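Local coordinates for acetyl-CoA hydrolase/transferase family protein (Porphyromonas gingivalis, PDB 2NVV), which probably transfers coenzyme A from an acyl-CoA to acetate or hydrolyses acetyl-CoA, as a zinc-binding member of the acetyl-CoA hydrolase/transferase family, at residues A123-A128 against I155-N160; G134-T139 against P197-D202; N234-L239 against G268-N273; V388-T393 against V421-W426. All blocks are in the same frame, centred on the assembly; numbering follows the deposited sequence.

Contact 1 (A123-A128 against I155-N160); sequences AIIEVA and IIVELN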
loop_
_atom_site.group_PDB
_atom_site.type_symbol
_atom_site.label_atom_id
_atom_site.label_comp_id
_atom_site.label_asym_id
_atom_site.label_seq_id
_atom_site.Cartn_x
_atom_site.Cartn_y
_atom_site.Cartn_z
ATOM N N ALA A 123 24.998 12.256 12.786
ATOM C CA ALA A 123 24.174 12.852 11.753
ATOM C C ALA A 123 25.003 13.937 11.084
ATOM O O ALA A 123 25.529 14.826 11.763
ATOM C CB ALA A 123 22.922 13.455 12.370
ATOM N N ILE A 124 25.159 13.846 9.763
ATOM C CA ILE A 124 25.892 14.868 9.021
ATOM C C ILE A 124 24.798 15.681 8.334
ATOM O O ILE A 124 23.992 15.119 7.600
ATOM C CB ILE A 124 26.797 14.280 7.922
ATOM C CG1 ILE A 124 27.497 13.005 8.403
ATOM C CG2 ILE A 124 27.814 15.326 7.499
ATOM C CD1 ILE A 124 28.524 13.200 9.460
ATOM N N ILE A 125 24.754 16.988 8.572
ATOM C CA ILE A 125 23.721 17.807 7.955
ATOM C C ILE A 125 24.238 19.083 7.294
ATOM O O ILE A 125 25.241 19.648 7.718
ATOM C CB ILE A 125 22.641 18.199 8.991
ATOM C CG1 ILE A 125 23.261 19.044 10.103
ATOM C CG2 ILE A 125 22.022 16.953 9.589
ATOM C CD1 ILE A 125 22.264 19.555 11.135
ATOM N N GLU A 126 23.568 19.517 6.230
ATOM C CA GLU A 126 23.939 20.766 5.571
ATOM C C GLU A 126 22.967 21.824 6.096
ATOM O O GLU A 126 21.762 21.602 6.147
ATOM C CB GLU A 126 23.829 20.673 4.054
ATOM C CG GLU A 126 24.240 21.974 3.400
ATOM C CD GLU A 126 24.126 21.954 1.904
ATOM O OE1 GLU A 126 25.184 21.951 1.243
ATOM O OE2 GLU A 126 22.977 21.945 1.398
ATOM N N VAL A 127 23.487 22.984 6.466
ATOM C CA VAL A 127 22.654 24.016 7.051
ATOM C C VAL A 127 22.805 25.407 6.436
ATOM O O VAL A 127 23.828 25.729 5.809
ATOM C CB VAL A 127 22.946 24.069 8.574
ATOM C CG1 VAL A 127 22.227 25.199 9.219
ATOM C CG2 VAL A 127 22.516 22.758 9.221
ATOM N N ALA A 128 21.764 26.220 6.599
ATOM C CA ALA A 128 21.770 27.598 6.107
ATOM C C ALA A 128 22.099 28.475 7.311
ATOM O O ALA A 128 22.500 29.631 7.169
ATOM C CB ALA A 128 20.397 27.976 5.532
ATOM N N ILE A 155 26.348 15.299 16.195
ATOM C CA ILE A 155 25.991 15.925 14.926
ATOM C C ILE A 155 27.129 16.707 14.306
ATOM O O ILE A 155 27.807 17.472 14.984
ATOM C CB ILE A 155 24.800 16.881 15.106
ATOM C CG1 ILE A 155 23.590 16.105 15.632
ATOM C CG2 ILE A 155 24.476 17.573 13.788
ATOM C CD1 ILE A 155 22.412 16.972 15.990
ATOM N N ILE A 156 27.334 16.502 13.006
ATOM C CA ILE A 156 28.367 17.211 12.262
ATOM C C ILE A 156 27.656 18.153 11.301
ATOM O O ILE A 156 27.025 17.713 10.346
ATOM C CB ILE A 156 29.255 16.246 11.444
ATOM C CG1 ILE A 156 30.039 15.326 12.388
ATOM C CG2 ILE A 156 30.191 17.045 10.552
ATOM C CD1 ILE A 156 30.902 14.303 11.667
ATOM N N VAL A 157 27.752 19.450 11.566
ATOM C CA VAL A 157 27.107 20.458 10.727
ATOM C C VAL A 157 28.000 21.038 9.624
ATOM O O VAL A 157 29.205 21.228 9.798
ATOM C CB VAL A 157 26.578 21.627 11.579
ATOM C CG1 VAL A 157 25.834 22.620 10.693
ATOM C CG2 VAL A 157 25.687 21.090 12.695
ATOM N N GLU A 158 27.377 21.330 8.492
ATOM C CA GLU A 158 28.053 21.877 7.326
ATOM C C GLU A 158 27.321 23.178 6.967
ATOM O O GLU A 158 26.206 23.138 6.463
ATOM C CB GLU A 158 27.943 20.855 6.202
ATOM C CG GLU A 158 28.996 20.931 5.134
ATOM C CD GLU A 158 29.014 19.684 4.257
ATOM O OE1 GLU A 158 29.559 18.638 4.683
ATOM O OE2 GLU A 158 28.463 19.752 3.144
ATOM N N LEU A 159 27.951 24.320 7.243
ATOM C CA LEU A 159 27.360 25.640 6.986
ATOM C C LEU A 159 27.649 26.147 5.572
ATOM O O LEU A 159 28.729 26.684 5.307
ATOM C CB LEU A 159 27.909 26.648 7.992
ATOM C CG LEU A 159 26.982 27.677 8.646
ATOM C CD1 LEU A 159 27.838 28.775 9.239
ATOM C CD2 LEU A 159 26.015 28.269 7.654
ATOM N N ASN A 160 26.673 26.003 4.677
ATOM C CA ASN A 160 26.832 26.414 3.284
ATOM C C ASN A 160 26.636 27.909 3.017
ATOM O O ASN A 160 25.608 28.486 3.342
ATOM C CB ASN A 160 25.871 25.621 2.401
ATOM C CG ASN A 160 26.333 25.542 0.969
ATOM O OD1 ASN A 160 26.974 26.458 0.464
ATOM N ND2 ASN A 160 26.001 24.447 0.297
#

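Contact 2 (G134-T139 against P197-D202); sequences GKILPT and PYVQVD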
loop_
_atom_site.group_PDB
_atom_site.type_symbol
_atom_site.label_atom_id
_atom_site.label_comp_id
_atom_site.label_asym_id
_atom_site.label_seq_id
_atom_site.Cartn_x
_atom_site.Cartn_y
_atom_site.Cartn_z
ATOM N N GLY A 134 21.656 25.637 19.551
ATOM C CA GLY A 134 21.254 24.453 18.805
ATOM C C GLY A 134 20.073 24.510 17.850
ATOM O O GLY A 134 19.346 23.525 17.719
ATOM N N LYS A 135 19.858 25.640 17.189
ATOM C CA LYS A 135 18.751 25.732 16.239
ATOM C C LYS A 135 19.296 25.533 14.830
ATOM O O LYS A 135 20.190 26.258 14.384
ATOM C CB LYS A 135 18.039 27.085 16.337
ATOM C CG LYS A 135 17.218 27.265 17.591
ATOM C CD LYS A 135 16.427 28.554 17.525
ATOM C CE LYS A 135 15.636 28.801 18.811
ATOM N NZ LYS A 135 14.878 30.095 18.726
ATOM N N ILE A 136 18.753 24.539 14.136
ATOM C CA ILE A 136 19.203 24.224 12.790
ATOM C C ILE A 136 18.228 24.672 11.711
ATOM O O ILE A 136 17.026 24.441 11.819
ATOM C CB ILE A 136 19.446 22.697 12.640
ATOM C CG1 ILE A 136 20.716 22.290 13.391
ATOM C CG2 ILE A 136 19.550 22.313 11.177
ATOM C CD1 ILE A 136 20.551 22.244 14.891
ATOM N N LEU A 137 18.758 25.325 10.680
ATOM C CA LEU A 137 17.953 25.767 9.548
ATOM C C LEU A 137 18.483 24.993 8.337
ATOM O O LEU A 137 19.600 25.243 7.871
ATOM C CB LEU A 137 18.089 27.285 9.320
ATOM C CG LEU A 137 17.289 27.894 8.151
ATOM C CD1 LEU A 137 15.803 27.657 8.330
ATOM C CD2 LEU A 137 17.562 29.380 8.068
ATOM N N PRO A 138 17.688 24.042 7.822
ATOM C CA PRO A 138 18.031 23.202 6.672
ATOM C C PRO A 138 18.181 24.045 5.416
ATOM O O PRO A 138 17.883 25.240 5.427
ATOM C CB PRO A 138 16.832 22.259 6.544
ATOM C CG PRO A 138 16.118 22.371 7.843
ATOM C CD PRO A 138 16.299 23.798 8.234
ATOM N N THR A 139 18.634 23.426 4.332
ATOM C CA THR A 139 18.778 24.150 3.090
ATOM C C THR A 139 17.634 23.816 2.151
ATOM O O THR A 139 16.487 24.164 2.420
ATOM C CB THR A 139 20.126 23.869 2.398
ATOM O OG1 THR A 139 20.339 22.460 2.305
ATOM C CG2 THR A 139 21.256 24.501 3.175
ATOM N N PRO A 197 9.977 26.311 11.805
ATOM C CA PRO A 197 10.855 26.609 10.669
ATOM C C PRO A 197 12.314 26.235 10.940
ATOM O O PRO A 197 13.227 26.662 10.226
ATOM C CB PRO A 197 10.657 28.111 10.477
ATOM C CG PRO A 197 10.495 28.596 11.878
ATOM C CD PRO A 197 9.599 27.546 12.524
ATOM N N TYR A 198 12.521 25.420 11.965
ATOM C CA TYR A 198 13.862 25.002 12.333
ATOM C C TYR A 198 13.782 23.784 13.235
ATOM O O TYR A 198 12.723 23.468 13.772
ATOM C CB TYR A 198 14.580 26.142 13.070
ATOM C CG TYR A 198 13.950 26.482 14.400
ATOM C CD1 TYR A 198 14.159 25.681 15.516
ATOM C CD2 TYR A 198 13.104 27.572 14.530
ATOM C CE1 TYR A 198 13.543 25.945 16.725
ATOM C CE2 TYR A 198 12.476 27.850 15.745
ATOM C CZ TYR A 198 12.699 27.027 16.839
ATOM O OH TYR A 198 12.070 27.275 18.043
ATOM N N VAL A 199 14.908 23.103 13.397
ATOM C CA VAL A 199 14.970 21.938 14.255
ATOM C C VAL A 199 15.838 22.291 15.468
ATOM O O VAL A 199 16.925 22.835 15.325
ATOM C CB VAL A 199 15.541 20.709 13.478
ATOM C CG1 VAL A 199 16.583 21.164 12.514
ATOM C CG2 VAL A 199 16.148 19.690 14.443
ATOM N N GLN A 200 15.330 22.004 16.660
ATOM C CA GLN A 200 16.034 22.291 17.909
ATOM C C GLN A 200 16.780 21.082 18.464
ATOM O O GLN A 200 16.192 20.020 18.671
ATOM C CB GLN A 200 15.029 22.772 18.954
ATOM C CG GLN A 200 15.613 23.093 20.322
ATOM C CD GLN A 200 16.353 24.412 20.355
ATOM O OE1 GLN A 200 17.540 24.477 20.052
ATOM N NE2 GLN A 200 15.652 25.474 20.719
ATOM N N VAL A 201 18.077 21.247 18.707
ATOM C CA VAL A 201 18.895 20.169 19.258
ATOM C C VAL A 201 19.738 20.708 20.399
ATOM O O VAL A 201 19.810 21.915 20.601
ATOM C CB VAL A 201 19.855 19.576 18.212
ATOM C CG1 VAL A 201 19.098 19.201 16.963
ATOM C CG2 VAL A 201 20.967 20.570 17.912
ATOM N N ASP A 202 20.367 19.807 21.151
ATOM C CA ASP A 202 21.234 20.211 22.251
ATOM C C ASP A 202 22.554 20.568 21.586
ATOM O O ASP A 202 23.213 19.708 20.998
ATOM C CB ASP A 202 21.455 19.053 23.232
ATOM C CG ASP A 202 22.302 19.453 24.439
ATOM O OD1 ASP A 202 23.126 20.391 24.333
ATOM O OD2 ASP A 202 22.158 18.821 25.499
#

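Contact 3 (N234-L239 against G268-N273); sequences NVAAFL and GALGDN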
loop_
_atom_site.group_PDB
_atom_site.type_symbol
_atom_site.label_atom_id
_atom_site.label_comp_id
_atom_site.label_asym_id
_atom_site.label_seq_id
_atom_site.Cartn_x
_atom_site.Cartn_y
_atom_site.Cartn_z
ATOM N N ASN A 234 -1.718 13.669 -22.891
ATOM C CA ASN A 234 -2.731 12.694 -22.527
ATOM C C ASN A 234 -3.108 12.799 -21.062
ATOM O O ASN A 234 -4.286 12.707 -20.720
ATOM C CB ASN A 234 -2.259 11.284 -22.846
ATOM C CG ASN A 234 -2.097 11.062 -24.329
ATOM O OD1 ASN A 234 -2.696 11.763 -25.128
ATOM N ND2 ASN A 234 -1.295 10.072 -24.703
ATOM N N VAL A 235 -2.108 12.999 -20.206
ATOM C CA VAL A 235 -2.343 13.133 -18.777
ATOM C C VAL A 235 -3.231 14.330 -18.494
ATOM O O VAL A 235 -4.245 14.210 -17.819
ATOM C CB VAL A 235 -1.027 13.313 -18.005
ATOM C CG1 VAL A 235 -1.321 13.474 -16.517
ATOM C CG2 VAL A 235 -0.116 12.120 -18.242
ATOM N N ALA A 236 -2.844 15.485 -19.021
ATOM C CA ALA A 236 -3.604 16.720 -18.829
ATOM C C ALA A 236 -5.028 16.653 -19.396
ATOM O O ALA A 236 -5.980 17.095 -18.745
ATOM C CB ALA A 236 -2.856 17.877 -19.449
ATOM N N ALA A 237 -5.176 16.110 -20.603
ATOM C CA ALA A 237 -6.501 15.999 -21.210
ATOM C C ALA A 237 -7.403 15.012 -20.453
ATOM O O ALA A 237 -8.617 15.199 -20.366
ATOM C CB ALA A 237 -6.368 15.571 -22.658
ATOM N N PHE A 238 -6.812 13.955 -19.919
ATOM C CA PHE A 238 -7.564 12.961 -19.176
ATOM C C PHE A 238 -8.143 13.616 -17.926
ATOM O O PHE A 238 -9.331 13.489 -17.622
ATOM C CB PHE A 238 -6.638 11.810 -18.779
ATOM C CG PHE A 238 -7.214 10.889 -17.732
ATOM C CD1 PHE A 238 -8.322 10.103 -18.011
ATOM C CD2 PHE A 238 -6.639 10.813 -16.466
ATOM C CE1 PHE A 238 -8.853 9.253 -17.053
ATOM C CE2 PHE A 238 -7.166 9.965 -15.499
ATOM C CZ PHE A 238 -8.278 9.180 -15.796
ATOM N N LEU A 239 -7.288 14.336 -17.215
ATOM C CA LEU A 239 -7.694 15.011 -16.000
ATOM C C LEU A 239 -8.835 16.010 -16.210
ATOM O O LEU A 239 -9.813 15.979 -15.456
ATOM C CB LEU A 239 -6.473 15.676 -15.352
ATOM C CG LEU A 239 -5.810 14.896 -14.196
ATOM C CD1 LEU A 239 -6.041 13.410 -14.320
ATOM C CD2 LEU A 239 -4.327 15.211 -14.150
ATOM N N GLY A 268 4.049 20.785 -17.924
ATOM C CA GLY A 268 3.890 21.763 -18.987
ATOM C C GLY A 268 2.505 21.681 -19.599
ATOM O O GLY A 268 1.849 22.698 -19.807
ATOM N N ALA A 269 2.053 20.460 -19.873
ATOM C CA ALA A 269 0.739 20.253 -20.467
ATOM C C ALA A 269 -0.360 20.836 -19.583
ATOM O O ALA A 269 -1.252 21.525 -20.062
ATOM C CB ALA A 269 0.509 18.782 -20.694
ATOM N N LEU A 270 -0.288 20.559 -18.288
ATOM C CA LEU A 270 -1.259 21.072 -17.329
ATOM C C LEU A 270 -1.299 22.598 -17.398
ATOM O O LEU A 270 -2.368 23.199 -17.453
ATOM C CB LEU A 270 -0.881 20.628 -15.911
ATOM C CG LEU A 270 -0.952 19.131 -15.587
ATOM C CD1 LEU A 270 -0.221 18.871 -14.275
ATOM C CD2 LEU A 270 -2.410 18.662 -15.496
ATOM N N GLY A 271 -0.122 23.217 -17.386
ATOM C CA GLY A 271 -0.042 24.659 -17.457
ATOM C C GLY A 271 -0.630 25.223 -18.741
ATOM O O GLY A 271 -1.215 26.311 -18.740
ATOM N N ASP A 272 -0.494 24.493 -19.844
ATOM C CA ASP A 272 -1.015 24.973 -21.117
ATOM C C ASP A 272 -2.475 24.612 -21.405
ATOM O O ASP A 272 -3.062 25.092 -22.377
ATOM C CB ASP A 272 -0.122 24.491 -22.259
ATOM C CG ASP A 272 1.049 25.440 -22.530
ATOM O OD1 ASP A 272 1.839 25.152 -23.456
ATOM O OD2 ASP A 272 1.186 26.476 -21.828
ATOM N N ASN A 273 -3.072 23.769 -20.572
ATOM C CA ASN A 273 -4.464 23.410 -20.774
ATOM C C ASN A 273 -5.289 24.326 -19.872
ATOM O O ASN A 273 -5.310 24.160 -18.652
ATOM C CB ASN A 273 -4.697 21.948 -20.407
ATOM C CG ASN A 273 -6.018 21.432 -20.916
ATOM O OD1 ASN A 273 -7.068 21.997 -20.625
ATOM N ND2 ASN A 273 -5.974 20.350 -21.685
#

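Contact 4 (V388-T393 against V421-W426); sequences VSIFTT and VIISEW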
loop_
_atom_site.group_PDB
_atom_site.type_symbol
_atom_site.label_atom_id
_atom_site.label_comp_id
_atom_site.label_asym_id
_atom_site.label_seq_id
_atom_site.Cartn_x
_atom_site.Cartn_y
_atom_site.Cartn_z
ATOM N N VAL A 388 -6.709 9.256 -7.325
ATOM C CA VAL A 388 -6.652 8.444 -8.538
ATOM C C VAL A 388 -5.166 8.306 -8.817
ATOM O O VAL A 388 -4.462 9.311 -8.891
ATOM C CB VAL A 388 -7.287 9.133 -9.776
ATOM C CG1 VAL A 388 -7.540 8.090 -10.863
ATOM C CG2 VAL A 388 -8.568 9.823 -9.410
ATOM N N SER A 389 -4.673 7.081 -8.961
ATOM C CA SER A 389 -3.249 6.899 -9.225
ATOM C C SER A 389 -3.009 6.697 -10.710
ATOM O O SER A 389 -3.688 5.903 -11.354
ATOM C CB SER A 389 -2.697 5.706 -8.450
ATOM O OG SER A 389 -3.244 4.502 -8.948
ATOM N N ILE A 390 -2.034 7.423 -11.239
ATOM C CA ILE A 390 -1.699 7.346 -12.651
ATOM C C ILE A 390 -0.246 6.942 -12.870
ATOM O O ILE A 390 0.656 7.367 -12.149
ATOM C CB ILE A 390 -1.919 8.708 -13.341
ATOM C CG1 ILE A 390 -3.356 9.177 -13.127
ATOM C CG2 ILE A 390 -1.588 8.599 -14.826
ATOM C CD1 ILE A 390 -3.595 10.612 -13.545
ATOM N N PHE A 391 -0.027 6.109 -13.871
ATOM C CA PHE A 391 1.314 5.680 -14.206
ATOM C C PHE A 391 1.555 5.964 -15.682
ATOM O O PHE A 391 0.742 5.612 -16.545
ATOM C CB PHE A 391 1.490 4.201 -13.887
ATOM C CG PHE A 391 1.862 3.945 -12.460
ATOM C CD1 PHE A 391 3.183 4.117 -12.032
ATOM C CD2 PHE A 391 0.897 3.562 -11.531
ATOM C CE1 PHE A 391 3.542 3.909 -10.694
ATOM C CE2 PHE A 391 1.242 3.353 -10.191
ATOM C CZ PHE A 391 2.572 3.527 -9.771
ATOM N N THR A 392 2.663 6.641 -15.955
ATOM C CA THR A 392 3.042 6.997 -17.314
ATOM C C THR A 392 4.287 6.246 -17.732
ATOM O O THR A 392 5.072 5.821 -16.896
ATOM C CB THR A 392 3.350 8.476 -17.418
ATOM O OG1 THR A 392 4.360 8.786 -16.463
ATOM C CG2 THR A 392 2.114 9.309 -17.146
ATOM N N THR A 393 4.463 6.102 -19.040
ATOM C CA THR A 393 5.624 5.408 -19.584
ATOM C C THR A 393 5.578 5.316 -21.105
ATOM O O THR A 393 4.529 5.012 -21.695
ATOM C CB THR A 393 5.732 3.953 -19.078
ATOM O OG1 THR A 393 6.819 3.301 -19.739
ATOM C CG2 THR A 393 4.454 3.171 -19.393
ATOM N N VAL A 421 -4.885 4.061 -13.269
ATOM C CA VAL A 421 -4.794 4.510 -14.652
ATOM C C VAL A 421 -3.377 4.415 -15.203
ATOM O O VAL A 421 -2.409 4.681 -14.489
ATOM C CB VAL A 421 -5.239 5.971 -14.775
ATOM C CG1 VAL A 421 -5.240 6.397 -16.222
ATOM C CG2 VAL A 421 -6.611 6.147 -14.143
ATOM N N ILE A 422 -3.264 4.031 -16.474
ATOM C CA ILE A 422 -1.967 3.928 -17.140
ATOM C C ILE A 422 -2.030 4.762 -18.424
ATOM O O ILE A 422 -3.027 4.736 -19.151
ATOM C CB ILE A 422 -1.621 2.469 -17.487
ATOM C CG1 ILE A 422 -1.587 1.622 -16.218
ATOM C CG2 ILE A 422 -0.269 2.406 -18.157
ATOM C CD1 ILE A 422 -1.266 0.160 -16.465
ATOM N N ILE A 423 -0.963 5.500 -18.707
ATOM C CA ILE A 423 -0.937 6.348 -19.884
ATOM C C ILE A 423 0.388 6.351 -20.657
ATOM O O ILE A 423 1.457 6.568 -20.085
ATOM C CB ILE A 423 -1.252 7.805 -19.482
ATOM C CG1 ILE A 423 -2.646 7.883 -18.877
ATOM C CG2 ILE A 423 -1.130 8.726 -20.687
ATOM C CD1 ILE A 423 -2.969 9.218 -18.245
ATOM N N SER A 424 0.321 6.106 -21.959
ATOM C CA SER A 424 1.520 6.157 -22.794
ATOM C C SER A 424 1.235 7.180 -23.899
ATOM O O SER A 424 0.249 7.909 -23.831
ATOM C CB SER A 424 1.850 4.781 -23.392
ATOM O OG SER A 424 0.900 4.383 -24.357
ATOM N N GLU A 425 2.091 7.252 -24.904
ATOM C CA GLU A 425 1.875 8.204 -25.982
ATOM C C GLU A 425 0.673 7.825 -26.848
ATOM O O GLU A 425 0.102 8.672 -27.541
ATOM C CB GLU A 425 3.117 8.307 -26.864
ATOM C CG GLU A 425 3.445 7.058 -27.703
ATOM C CD GLU A 425 4.209 5.971 -26.952
ATOM O OE1 GLU A 425 4.747 5.074 -27.624
ATOM O OE2 GLU A 425 4.277 5.992 -25.709
ATOM N N TRP A 426 0.284 6.555 -26.782
ATOM C CA TRP A 426 -0.821 6.026 -27.561
ATOM C C TRP A 426 -2.220 6.286 -27.015
ATOM O O TRP A 426 -3.188 6.232 -27.763
ATOM C CB TRP A 426 -0.626 4.527 -27.748
ATOM C CG TRP A 426 0.577 4.201 -28.556
ATOM C CD1 TRP A 426 1.635 3.434 -28.178
ATOM C CD2 TRP A 426 0.843 4.624 -29.896
ATOM N NE1 TRP A 426 2.552 3.353 -29.204
ATOM C CE2 TRP A 426 2.085 4.077 -30.269
ATOM C CE3 TRP A 426 0.149 5.414 -30.821
ATOM C CZ2 TRP A 426 2.648 4.291 -31.524
ATOM C CZ3 TRP A 426 0.708 5.628 -32.065
ATOM C CH2 TRP A 426 1.946 5.068 -32.407
#

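Contact 1 (A123-A128 against I155-N160)
OE1 of Glu126 is gripped twice: ND2 of Asn160 donates a hydrogen bond to it at 2.8 Å, and NZ of Lys33 forms a salt bridge with it. OE1 lies close to the plane of the Asn160 amide, whose N-H comes down on the carboxylate from above its plane; the two planes are 64° apart. Glu126 reaches it with CG anti to the backbone N (chi1 -179°) and the chain extended; its OE2 is hydrogen-bonded to OG1 of Thr139. Glu158 lies beside it, its OE2 4.4 Å from Glu126 OE1 and bonded to N of Lys33. Beneath, the strands run parallel. The bond from Ile156 N to Ala123 O (2.8 Å) is almost straight, and the ladder continues to Asn160 N on Val127 O. On the glutamates' face Ile124 and Ile156 lie side by side, CD1 of Ile124 resting along CD1 and CB of Ile156. On the other face Val127 and Val157 cross obliquely, CG2 of the first 3.6 Å from CG1 of the second, while CD1 of Ile125 reaches both Ile155 and Val157. Two buried carboxylates so close would repel each other if both are ionised; Lys33 and the surrounding donors probably offset that cost.

Contact 2 (G134-T139 against P197-D202)
Ile136, Lys135 and Val199 lose the most surface where strands 135-137 and 199-200 run antiparallel. Ile136 and Val199 form the hydrogen-bonded pair: Ile136 N donates to Val199 O at 2.8 Å, nearly straight at 171°, and Val199 N returns the bond to Ile136 O at 3.0 Å. Their side chains lie alongside each other, pointing the same way, and CB of Ile136 meets CG1 of Val199, which occupies the crowded position between the backbone N and carbonyl carbon (chi1 35°). CD1 of Ile136 touches CG2 of Val201 at 3.5 Å, the two side chains crossing at about a right angle. On the other face Lys135, opposite Gln200, is stretched out beyond CG and crosses Tyr198 obliquely. Its CD sits over one face of the phenol ring, 4.1 Å from the centroid, in a CH-pi contact. Val201 N closes the ladder on Gly134 O at 2.8 Å. Ile136 also packs on Ile125 and Val127 of strand 122-127, and Val199 on Leu145 of helix 145-151. The arrangement is an edge pairing in a small three-stranded antiparallel sheet, with 135-137 as its central strand, set against the parallel sheet of the N-terminal domain.

Contact 3 (N234-L239 against G268-N273)
Helices 234-239 and 268-272 cross at -45° with their axes 8.4 Å apart at closest approach, and the CA atoms of Ala236 and Leu270 come within 5.2 Å of each other. Ala236 is the centre of the contact. Its methyl group points toward the other helix and meets CB of Ala269 at 3.7 Å, so that two of the smallest side chains touch at the crossing. Leu270 flanks this pair. Its CG stands anti to the carbonyl carbon (chi1 -66°), and its CD2 touches CB of Ala236 at 4.1 Å and meets CD2 of Leu239, whose side chain it crosses obliquely, at 4.2 Å. Asn273, the first residue to leave the helical conformation, sets out from its backbone toward the opposite helix. Its ND2 stays 4.4 Å from the carbonyl O of Ala236, while its OD1 is bonded to the backbone N of Asp275. Leu239 also packs on Ile390 of strand 389-392 and on Phe252, and Leu270 on Ile276, so both leucines continue into apolar surroundings. No hydrogen bond joins the two segments; the contact rests on methyl-to-methyl packing, and the small alanine side chains at the crossing are consistent with the close approach.

Contact 4 (V388-T393 against V421-W426)
Four backbone hydrogen bonds join strands 389-392 and 421-424, which run parallel with 26° between their directions. Phe391 is held through both its N and its O: the N donates to Val421 O at 2.8 Å, and the carbonyl O accepts from Ile423 N at 2.8 Å, nearly along the C=O axis. The ladder begins with Val421 N on Ser389 O, a more bent bond of 134°, and finishes with the longer one from Thr393 N to Ile423 O at 3.2 Å. The hydroxyls of the two serines look elsewhere, Ser389 OG to the backbone of Ser418 and Lys420 and Ser424 OG to the carbonyl of Cys447. On one face of the sheet Ile390, Thr392, Val421 and Ile423 are gathered. CG1 of Ile390 lies alongside CB of Val421 at 4.1 Å, both side chains pointing the same way, while its CG2, anti to the backbone N, crosses to CD1 of Ile423 at 3.7 Å. CG1 of Val388 meets CG2 of Val421 at 3.9 Å, and Val388 also packs on Phe116 of the second subunit. Helix 226-245 lies on this face, with Asn234 on Ile423. The other face carries Phe391 and Ile422; the phenyl group turns away from Ile422 and meets the ring of His414, and the Phe391 side chain is about 12 Å from a bound zinc ion. Adjacent parallel strands backed by helices in this way are characteristic of a Rossmann-like alpha/beta domain, and Thr392 lies beside Val262, a predicted coenzyme A-binding residue.

Overall arrangement
Contacts 1 and 4 are buried pairings of parallel strands in the sheets of the N-terminal and C-terminal parts of the chain, on opposite sides of its centre and about 39 Å apart between centres. Contacts 2 and 3 are only partly buried, and each leans on one of these cores. Contact 2 touches contact 1 through the backbone bond from Ala128 N to Leu137 O, whereas contact 3 meets contact 4 where Asn234 ND2 bonds to Ser424 O. Their chemistry differs: contact 1 buries charged groups among its aliphatic side chains, contact 4 is mainly apolar between its strands, contact 2 adds a lysine-tyrosine contact at its rim, and contact 3 has no hydrogen bond between its two segments.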